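PDB 7C6O: cobalamin biosynthesis protein CobN from Mycobacterium tuberculosis, which probably acts as the large, catalytic subunit of cobaltochelatase, the enzyme that inserts cobalt into the corrin ring during cobalamin biosynthesis. Local coordinates for residues Arg1171-Ala1176 with Trp1188-Met1193; Asp896-Val901 with Val952-Asp957; Arg779-Ala784 with Ala788-Ala793. All coordinates share one frame; numbering follows the deposited sequence.

Contact 1. Residues Arg1171-Ala1176 with Trp1188-Met1193; sequences RYVLDA and WALHGM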
loop_
_atom_site.group_PDB
_atom_site.type_symbol
_atom_site.label_atom_id
_atom_site.label_comp_id
_atom_site.label_asym_id
_atom_site.label_seq_id
_atom_site.Cartn_x
_atom_site.Cartn_y
_atom_site.Cartn_z
ATOM N N ARG A 1171 -5.803 32.758 -14.879
ATOM C CA ARG A 1171 -5.764 32.717 -13.419
ATOM C C ARG A 1171 -4.390 32.305 -12.902
ATOM O O ARG A 1171 -3.912 32.846 -11.899
ATOM C CB ARG A 1171 -6.836 31.767 -12.881
ATOM C CG ARG A 1171 -8.265 32.172 -13.210
ATOM C CD ARG A 1171 -8.575 33.561 -12.692
ATOM N NE ARG A 1171 -8.676 33.604 -11.238
ATOM C CZ ARG A 1171 -8.598 34.720 -10.519
ATOM N NH1 ARG A 1171 -8.404 35.886 -11.122
ATOM N NH2 ARG A 1171 -8.705 34.670 -9.199
ATOM N N TYR A 1172 -3.744 31.343 -13.562
ATOM C CA TYR A 1172 -2.504 30.778 -13.043
ATOM C C TYR A 1172 -1.267 31.549 -13.488
ATOM O O TYR A 1172 -0.344 31.750 -12.689
ATOM C CB TYR A 1172 -2.356 29.315 -13.482
ATOM C CG TYR A 1172 -3.119 28.304 -12.651
ATOM C CD1 TYR A 1172 -4.284 28.651 -11.979
ATOM C CD2 TYR A 1172 -2.660 26.999 -12.534
ATOM C CE1 TYR A 1172 -4.973 27.720 -11.218
ATOM C CE2 TYR A 1172 -3.343 26.062 -11.777
ATOM C CZ TYR A 1172 -4.495 26.427 -11.123
ATOM O OH TYR A 1172 -5.168 25.487 -10.376
ATOM N N VAL A 1173 -1.223 31.983 -14.744
ATOM C CA VAL A 1173 0.009 32.434 -15.381
ATOM C C VAL A 1173 0.015 33.944 -15.606
ATOM O O VAL A 1173 0.993 34.623 -15.285
ATOM C CB VAL A 1173 0.245 31.675 -16.704
ATOM C CG1 VAL A 1173 1.552 32.118 -17.357
ATOM C CG2 VAL A 1173 0.248 30.175 -16.452
ATOM N N LEU A 1174 -1.066 34.485 -16.162
ATOM C CA LEU A 1174 -1.083 35.892 -16.553
ATOM C C LEU A 1174 -1.554 36.817 -15.437
ATOM O O LEU A 1174 -1.183 37.997 -15.427
ATOM C CB LEU A 1174 -1.966 36.083 -17.789
ATOM C CG LEU A 1174 -1.511 35.320 -19.038
ATOM C CD1 LEU A 1174 -2.421 35.626 -20.221
ATOM C CD2 LEU A 1174 -0.057 35.636 -19.373
ATOM N N ASP A 1175 -2.353 36.311 -14.500
ATOM C CA ASP A 1175 -2.803 37.115 -13.371
ATOM C C ASP A 1175 -1.610 37.688 -12.614
ATOM O O ASP A 1175 -0.682 36.960 -12.255
ATOM C CB ASP A 1175 -3.661 36.264 -12.437
ATOM C CG ASP A 1175 -4.119 37.025 -11.213
ATOM O OD1 ASP A 1175 -4.984 37.914 -11.357
ATOM O OD2 ASP A 1175 -3.617 36.733 -10.106
ATOM N N ALA A 1176 -1.641 39.003 -12.371
ATOM C CA ALA A 1176 -0.492 39.676 -11.772
ATOM C C ALA A 1176 -0.157 39.107 -10.398
ATOM O O ALA A 1176 1.015 38.853 -10.094
ATOM C CB ALA A 1176 -0.756 41.179 -11.676
ATOM N N TRP A 1188 10.614 27.936 -11.767
ATOM C CA TRP A 1188 10.689 26.733 -12.592
ATOM C C TRP A 1188 9.298 26.202 -12.912
ATOM O O TRP A 1188 9.031 25.776 -14.042
ATOM C CB TRP A 1188 11.519 25.662 -11.882
ATOM C CG TRP A 1188 12.835 26.165 -11.368
ATOM C CD1 TRP A 1188 14.019 26.206 -12.045
ATOM C CD2 TRP A 1188 13.099 26.705 -10.066
ATOM N NE1 TRP A 1188 15.005 26.735 -11.246
ATOM C CE2 TRP A 1188 14.466 27.050 -10.026
ATOM C CE3 TRP A 1188 12.315 26.927 -8.929
ATOM C CZ2 TRP A 1188 15.063 27.607 -8.897
ATOM C CZ3 TRP A 1188 12.909 27.479 -7.809
ATOM C CH2 TRP A 1188 14.269 27.814 -7.801
ATOM N N ALA A 1189 8.398 26.223 -11.927
ATOM C CA ALA A 1189 7.038 25.746 -12.155
ATOM C C ALA A 1189 6.264 26.698 -13.058
ATOM O O ALA A 1189 5.448 26.259 -13.877
ATOM C CB ALA A 1189 6.319 25.563 -10.820
ATOM N N LEU A 1190 6.502 28.006 -12.918
ATOM C CA LEU A 1190 5.876 28.971 -13.816
ATOM C C LEU A 1190 6.304 28.734 -15.257
ATOM O O LEU A 1190 5.478 28.781 -16.175
ATOM C CB LEU A 1190 6.224 30.396 -13.383
ATOM C CG LEU A 1190 5.705 31.523 -14.280
ATOM C CD1 LEU A 1190 4.184 31.522 -14.318
ATOM C CD2 LEU A 1190 6.228 32.874 -13.809
ATOM N N HIS A 1191 7.595 28.471 -15.472
ATOM C CA HIS A 1191 8.079 28.141 -16.806
ATOM C C HIS A 1191 7.402 26.884 -17.340
ATOM O O HIS A 1191 6.974 26.844 -18.501
ATOM C CB HIS A 1191 9.599 27.966 -16.771
ATOM C CG HIS A 1191 10.228 27.841 -18.123
ATOM N ND1 HIS A 1191 10.322 26.639 -18.793
ATOM C CD2 HIS A 1191 10.803 28.766 -18.927
ATOM C CE1 HIS A 1191 10.924 26.831 -19.953
ATOM N NE2 HIS A 1191 11.226 28.113 -20.059
ATOM N N GLY A 1192 7.285 25.852 -16.503
ATOM C CA GLY A 1192 6.661 24.614 -16.948
ATOM C C GLY A 1192 5.190 24.779 -17.286
ATOM O O GLY A 1192 4.684 24.140 -18.211
ATOM N N MET A 1193 4.482 25.628 -16.533
ATOM C CA MET A 1193 3.070 25.881 -16.817
ATOM C C MET A 1193 2.892 26.560 -18.166
ATOM O O MET A 1193 2.056 26.146 -18.980
ATOM C CB MET A 1193 2.451 26.747 -15.720
ATOM C CG MET A 1193 2.169 26.045 -14.416
ATOM S SD MET A 1193 1.155 27.088 -13.346
ATOM C CE MET A 1193 1.999 28.652 -13.493
#

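Contact 2. Residues Asp896-Val901 with Val952-Asp957; sequences DDIAEV and VTMLDD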
loop_
_atom_site.group_PDB
_atom_site.type_symbol
_atom_site.label_atom_id
_atom_site.label_comp_id
_atom_site.label_asym_id
_atom_site.label_seq_id
_atom_site.Cartn_x
_atom_site.Cartn_y
_atom_site.Cartn_z
ATOM N N ASP A 896 -13.903 -1.797 -2.227
ATOM C CA ASP A 896 -15.045 -1.365 -3.035
ATOM C C ASP A 896 -14.884 -1.771 -4.498
ATOM O O ASP A 896 -15.827 -2.283 -5.116
ATOM C CB ASP A 896 -15.230 0.149 -2.934
ATOM C CG ASP A 896 -15.822 0.584 -1.609
ATOM O OD1 ASP A 896 -15.949 -0.259 -0.699
ATOM O OD2 ASP A 896 -16.162 1.781 -1.483
ATOM N N ASP A 897 -13.704 -1.518 -5.077
ATOM C CA ASP A 897 -13.454 -1.868 -6.477
ATOM C C ASP A 897 -13.682 -3.352 -6.722
ATOM O O ASP A 897 -14.293 -3.745 -7.724
ATOM C CB ASP A 897 -12.019 -1.516 -6.872
ATOM C CG ASP A 897 -11.763 -0.027 -6.957
ATOM O OD1 ASP A 897 -12.724 0.773 -6.932
ATOM O OD2 ASP A 897 -10.569 0.335 -7.058
ATOM N N ILE A 898 -13.152 -4.190 -5.833
ATOM C CA ILE A 898 -13.260 -5.638 -5.997
ATOM C C ILE A 898 -14.721 -6.060 -5.990
ATOM O O ILE A 898 -15.161 -6.858 -6.827
ATOM C CB ILE A 898 -12.464 -6.356 -4.894
ATOM C CG1 ILE A 898 -11.014 -5.862 -4.875
ATOM C CG2 ILE A 898 -12.542 -7.864 -5.083
ATOM C CD1 ILE A 898 -10.336 -6.026 -3.528
ATOM N N ALA A 899 -15.492 -5.528 -5.039
ATOM C CA ALA A 899 -16.910 -5.857 -4.956
ATOM C C ALA A 899 -17.657 -5.414 -6.207
ATOM O O ALA A 899 -18.589 -6.092 -6.654
ATOM C CB ALA A 899 -17.519 -5.217 -3.711
ATOM N N GLU A 900 -17.265 -4.277 -6.789
ATOM C CA GLU A 900 -17.940 -3.806 -7.994
ATOM C C GLU A 900 -17.738 -4.777 -9.150
ATOM O O GLU A 900 -18.682 -5.074 -9.891
ATOM C CB GLU A 900 -17.446 -2.410 -8.377
ATOM C CG GLU A 900 -18.208 -1.808 -9.552
ATOM C CD GLU A 900 -17.685 -0.444 -9.968
ATOM O OE1 GLU A 900 -16.648 -0.010 -9.429
ATOM O OE2 GLU A 900 -18.313 0.193 -10.841
ATOM N N VAL A 901 -16.514 -5.282 -9.318
ATOM C CA VAL A 901 -16.256 -6.280 -10.354
ATOM C C VAL A 901 -17.128 -7.510 -10.133
ATOM O O VAL A 901 -17.790 -7.999 -11.055
ATOM C CB VAL A 901 -14.761 -6.653 -10.382
ATOM C CG1 VAL A 901 -14.516 -7.769 -11.386
ATOM C CG2 VAL A 901 -13.910 -5.433 -10.712
ATOM N N VAL A 952 -6.520 -11.172 -6.849
ATOM C CA VAL A 952 -6.281 -11.434 -8.268
ATOM C C VAL A 952 -6.820 -12.807 -8.643
ATOM O O VAL A 952 -7.519 -12.973 -9.650
ATOM C CB VAL A 952 -4.779 -11.314 -8.588
ATOM C CG1 VAL A 952 -4.496 -11.785 -10.009
ATOM C CG2 VAL A 952 -4.304 -9.880 -8.390
ATOM N N THR A 953 -6.501 -13.814 -7.829
ATOM C CA THR A 953 -7.038 -15.149 -8.060
ATOM C C THR A 953 -8.551 -15.170 -7.886
ATOM O O THR A 953 -9.261 -15.833 -8.650
ATOM C CB THR A 953 -6.373 -16.146 -7.112
ATOM O OG1 THR A 953 -4.949 -16.060 -7.249
ATOM C CG2 THR A 953 -6.815 -17.556 -7.434
ATOM N N MET A 954 -9.060 -14.438 -6.892
ATOM C CA MET A 954 -10.500 -14.399 -6.648
ATOM C C MET A 954 -11.252 -13.837 -7.850
ATOM O O MET A 954 -12.272 -14.395 -8.274
ATOM C CB MET A 954 -10.791 -13.567 -5.398
ATOM C CG MET A 954 -12.276 -13.390 -5.103
ATOM S SD MET A 954 -12.604 -12.030 -3.965
ATOM C CE MET A 954 -11.593 -12.484 -2.560
ATOM N N LEU A 955 -10.769 -12.726 -8.410
ATOM C CA LEU A 955 -11.451 -12.134 -9.556
ATOM C C LEU A 955 -11.339 -13.028 -10.785
ATOM O O LEU A 955 -12.297 -13.154 -11.558
ATOM C CB LEU A 955 -10.891 -10.742 -9.847
ATOM C CG LEU A 955 -11.156 -9.677 -8.780
ATOM C CD1 LEU A 955 -10.551 -8.349 -9.196
ATOM C CD2 LEU A 955 -12.650 -9.527 -8.518
ATOM N N ASP A 956 -10.181 -13.659 -10.982
ATOM C CA ASP A 956 -10.038 -14.591 -12.094
ATOM C C ASP A 956 -10.974 -15.784 -11.933
ATOM O O ASP A 956 -11.594 -16.231 -12.905
ATOM C CB ASP A 956 -8.586 -15.053 -12.209
ATOM C CG ASP A 956 -8.347 -15.920 -13.432
ATOM O OD1 ASP A 956 -8.759 -15.516 -14.539
ATOM O OD2 ASP A 956 -7.733 -16.998 -13.289
ATOM N N ASP A 957 -11.098 -16.304 -10.707
ATOM C CA ASP A 957 -12.034 -17.398 -10.454
ATOM C C ASP A 957 -13.465 -16.997 -10.793
ATOM O O ASP A 957 -14.237 -17.809 -11.316
ATOM C CB ASP A 957 -11.950 -17.844 -8.994
ATOM C CG ASP A 957 -10.691 -18.629 -8.688
ATOM O OD1 ASP A 957 -9.980 -19.031 -9.635
ATOM O OD2 ASP A 957 -10.411 -18.845 -7.489
#

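Contact 3. Residues Arg779-Ala784 with Ala788-Ala793; sequences RLTGNA and AVLRFA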
loop_
_atom_site.group_PDB
_atom_site.type_symbol
_atom_site.label_atom_id
_atom_site.label_comp_id
_atom_site.label_asym_id
_atom_site.label_seq_id
_atom_site.Cartn_x
_atom_site.Cartn_y
_atom_site.Cartn_z
ATOM N N ARG A 779 -25.413 20.549 26.863
ATOM C CA ARG A 779 -25.809 21.928 27.109
ATOM C C ARG A 779 -25.844 22.762 25.836
ATOM O O ARG A 779 -26.484 23.819 25.823
ATOM C CB ARG A 779 -24.873 22.571 28.139
ATOM C CG ARG A 779 -23.841 23.533 27.569
ATOM C CD ARG A 779 -23.101 24.248 28.692
ATOM N NE ARG A 779 -22.302 23.325 29.496
ATOM C CZ ARG A 779 -20.977 23.374 29.595
ATOM N NH1 ARG A 779 -20.296 24.314 28.954
ATOM N NH2 ARG A 779 -20.334 22.490 30.348
ATOM N N LEU A 780 -25.189 22.307 24.765
ATOM C CA LEU A 780 -25.175 23.050 23.513
ATOM C C LEU A 780 -26.363 22.742 22.613
ATOM O O LEU A 780 -26.682 23.555 21.738
ATOM C CB LEU A 780 -23.881 22.771 22.740
ATOM C CG LEU A 780 -22.616 23.449 23.268
ATOM C CD1 LEU A 780 -21.418 23.089 22.404
ATOM C CD2 LEU A 780 -22.798 24.956 23.347
ATOM N N THR A 781 -27.025 21.603 22.798
ATOM C CA THR A 781 -28.133 21.242 21.926
ATOM C C THR A 781 -29.091 20.313 22.656
ATOM O O THR A 781 -28.665 19.422 23.397
ATOM C CB THR A 781 -27.637 20.571 20.636
ATOM O OG1 THR A 781 -28.759 20.130 19.862
ATOM C CG2 THR A 781 -26.740 19.378 20.952
ATOM N N GLY A 782 -30.387 20.536 22.444
ATOM C CA GLY A 782 -31.409 19.614 22.886
ATOM C C GLY A 782 -31.598 18.420 21.985
ATOM O O GLY A 782 -32.418 17.545 22.275
ATOM N N ASN A 783 -30.853 18.372 20.883
ATOM C CA ASN A 783 -30.867 17.241 19.964
ATOM C C ASN A 783 -29.962 16.155 20.532
ATOM O O ASN A 783 -28.741 16.331 20.604
ATOM C CB ASN A 783 -30.406 17.688 18.577
ATOM C CG ASN A 783 -30.655 16.644 17.503
ATOM O OD1 ASN A 783 -30.426 15.451 17.704
ATOM N ND2 ASN A 783 -31.125 17.097 16.346
ATOM N N ALA A 784 -30.562 15.033 20.944
ATOM C CA ALA A 784 -29.788 13.963 21.566
ATOM C C ALA A 784 -28.764 13.383 20.601
ATOM O O ALA A 784 -27.620 13.117 20.985
ATOM C CB ALA A 784 -30.723 12.867 22.076
ATOM N N ALA A 788 -24.641 13.571 20.912
ATOM C CA ALA A 788 -23.773 12.398 20.894
ATOM C C ALA A 788 -22.624 12.579 19.909
ATOM O O ALA A 788 -21.506 12.111 20.158
ATOM C CB ALA A 788 -24.582 11.148 20.554
ATOM N N VAL A 789 -22.878 13.255 18.787
ATOM C CA VAL A 789 -21.816 13.521 17.821
ATOM C C VAL A 789 -20.812 14.514 18.395
ATOM O O VAL A 789 -19.595 14.323 18.286
ATOM C CB VAL A 789 -22.409 14.025 16.494
ATOM C CG1 VAL A 789 -21.296 14.408 15.525
ATOM C CG2 VAL A 789 -23.311 12.966 15.881
ATOM N N LEU A 790 -21.308 15.589 19.014
ATOM C CA LEU A 790 -20.414 16.569 19.621
ATOM C C LEU A 790 -19.571 15.935 20.721
ATOM O O LEU A 790 -18.398 16.286 20.895
ATOM C CB LEU A 790 -21.219 17.746 20.174
ATOM C CG LEU A 790 -22.013 18.565 19.155
ATOM C CD1 LEU A 790 -22.774 19.689 19.845
ATOM C CD2 LEU A 790 -21.094 19.117 18.077
ATOM N N ARG A 791 -20.156 15.001 21.476
ATOM C CA ARG A 791 -19.399 14.300 22.507
ATOM C C ARG A 791 -18.336 13.406 21.884
ATOM O O ARG A 791 -17.218 13.304 22.404
ATOM C CB ARG A 791 -20.355 13.490 23.386
ATOM C CG ARG A 791 -19.838 13.181 24.781
ATOM C CD ARG A 791 -20.994 12.993 25.771
ATOM N NE ARG A 791 -22.131 12.297 25.172
ATOM C CZ ARG A 791 -23.342 12.828 25.013
ATOM N NH1 ARG A 791 -23.587 14.065 25.426
ATOM N NH2 ARG A 791 -24.312 12.118 24.453
ATOM N N PHE A 792 -18.667 12.759 20.764
ATOM C CA PHE A 792 -17.680 11.972 20.032
ATOM C C PHE A 792 -16.534 12.849 19.542
ATOM O O PHE A 792 -15.367 12.445 19.595
ATOM C CB PHE A 792 -18.356 11.260 18.859
ATOM C CG PHE A 792 -17.406 10.502 17.972
ATOM C CD1 PHE A 792 -16.873 9.290 18.376
ATOM C CD2 PHE A 792 -17.063 10.996 16.722
ATOM C CE1 PHE A 792 -16.006 8.589 17.556
ATOM C CE2 PHE A 792 -16.197 10.301 15.898
ATOM C CZ PHE A 792 -15.669 9.095 16.316
ATOM N N ALA A 793 -16.849 14.056 19.069
ATOM C CA ALA A 793 -15.802 14.975 18.634
ATOM C C ALA A 793 -14.870 15.334 19.783
ATOM O O ALA A 793 -13.645 15.373 19.612
ATOM C CB ALA A 793 -16.426 16.236 18.038
#

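Contact 1. Residues Arg1171-Ala1176 with Trp1188-Met1193
The sulfur of Met1193 reaches the Tyr1172 ring obliquely, neither stacked over it nor squarely in its plane: SD lies 5.2 Å from the centroid of the Tyr1172 ring and 74° off the ring normal. Its closest ring atom is the ortho carbon, with Met1193 SD 3.9 Å from Tyr1172 CD2, and the two side chains cross at about a right angle. This is a Met-aromatic contact made at the base of the ring. The hydroxyl is engaged elsewhere, since Tyr1172 OH hydrogen-bonds to the carbonyl of Val1123.

A bend at the end of the methionine chain (chi3 -46°) turns its methyl away from the ring and toward the next residue of the opposing helix. There Met1193 CE packs 3.8 Å from Val1173 CG2, while Met1193 CB comes within 4.1 Å of the same methyl, so one branch of the valine is touched at two points. The two side chains run past each other in opposite directions. The other branch serves a different partner: with CG1 anti to the backbone N (chi1 -179°), Val1173 CG1 meets Leu1190 CD1 at 4.1 Å. Leu1190 and Met1193 are three residues apart and present neighbouring side chains to Val1173, whose CA is 7.0 Å from Leu1190 CA.

No hydrogen bond joins the two segments, and all four touching residues are buried. Met1182 of helix 1176-1185 touches both Leu1190 and Met1193, Leu1217 of helix 1211-1226 packs on Val1173, and helix 1136-1157 adds Ala1144 against Met1193. Helices 1136-1157, 1162-1174, 1176-1185, 1187-1203 and 1211-1226 follow one another without a strand and converge on these side chains, as in an all-helical bundle.

Contact 2. Residues Asp896-Val901 with Val952-Asp957
Leu955 projects from helix 952-957 toward both Ile898 and Val901 of helix 896-901, joining two nearly parallel helices in an alpha/beta layer beside a mixed beta sheet. Their local axes differ by 14° and approach to 10.9 Å. Helix 896-905 comes after strand 880-885 and the intervening helix 887-893, and helix 949-963 after strand 935-940 and helix 942-947; strands 880-885 and 935-940 are parallel neighbours in the sheet, and the nearly parallel helices accord with this layering.

The cross-helix interactions are apolar, with no hydrogen bond between the segments. Ile898 CG2, anti to the backbone N, is the branch turned to the partner helix, and it passes 4.3 Å from Met954 SD, a looser approach at the margin. Leu955 and Val901 have their CA atoms 7.6 Å apart. Pro851 covers Ile898, Leu883 of the sheet lies against Val901, and strand 918-923 packs on Met954.

Charged groups are directed elsewhere: Asp896 forms a salt bridge with Arg830, whereas Asp956 forms salt bridges with Arg960 and Arg989.

The seam converges on one methyl: Leu955 CD2 lies 3.8 Å from Ile898 CG2 and also 3.8 Å from Val901 CG1, and the leucine crosses both side chains at about a right angle.

Contact 3. Residues Arg779-Ala784 with Ala788-Ala793
Leu790 CD1 supplies the apolar side of this contact, lying 4.1 Å from Thr781 CG2 and 4.4 Å from Leu780 CB. One methyl therefore spans two consecutive residues where helix 776-780 gives way to the turn. Leu790 CG is anti to its carbonyl carbon (chi1 -62°), which carries the branched end toward that turn, and the leucine and threonine side chains cross obliquely. Leu767 of helix 750-769 touches both Leu780 and Leu790, while Leu763 lies against Thr781; Leu790 itself is buried.

Thr781 divides its work between two branches. While CG2 faces the leucine, OG1 is anti to the backbone N (chi1 175°) and accepts a hydrogen bond of 2.9 Å from Asn783 N, at an N-H...O angle of 158°. This ST turn ties the threonine hydroxyl to the backbone of the N-cap residue. The Asn783 side chain then caps the following helix through OD1 and the backbone N of Ala786.

Toward solvent the contact is thinner and rests on backbone. Ala784 is exposed, and its carbonyl O accepts a 3.0 Å hydrogen bond from Ala788 N, an i-to-i+4 bond at the start of helix 784-801. The methyl of Ala788 adds a touch, CB being 3.6 Å from Ala784 O, but the two alanine methyls do not meet.

Together these features are characteristic of a short turn joining two consecutive helices, with an ST turn leading into an Asn N-cap; the second turn of helix 784-801, through Leu790, packs back against the end of helix 776-780 and the residue after it.

In the fold
The three contacts are separate, with no touch between any pair and no helix shared by any two; contacts 2 and 3 come nearest, about 19 Å between nearest atoms. Contacts 1 and 2 are buried and wholly apolar across their segments, yet they serve different architectures: contact 1 joins helices 1162-1174 and 1187-1203 in the C-terminal helical region, whereas contact 2 joins two helices associated with a mixed sheet. Contact 3 is a surface contact between elements nearly adjacent in sequence, and it alone among the three has a hydrogen bond across its segments. Sulfur-aromatic chemistry marks contact 1, aliphatic convergence contact 2, and helix-start hydrogen bonding contact 3.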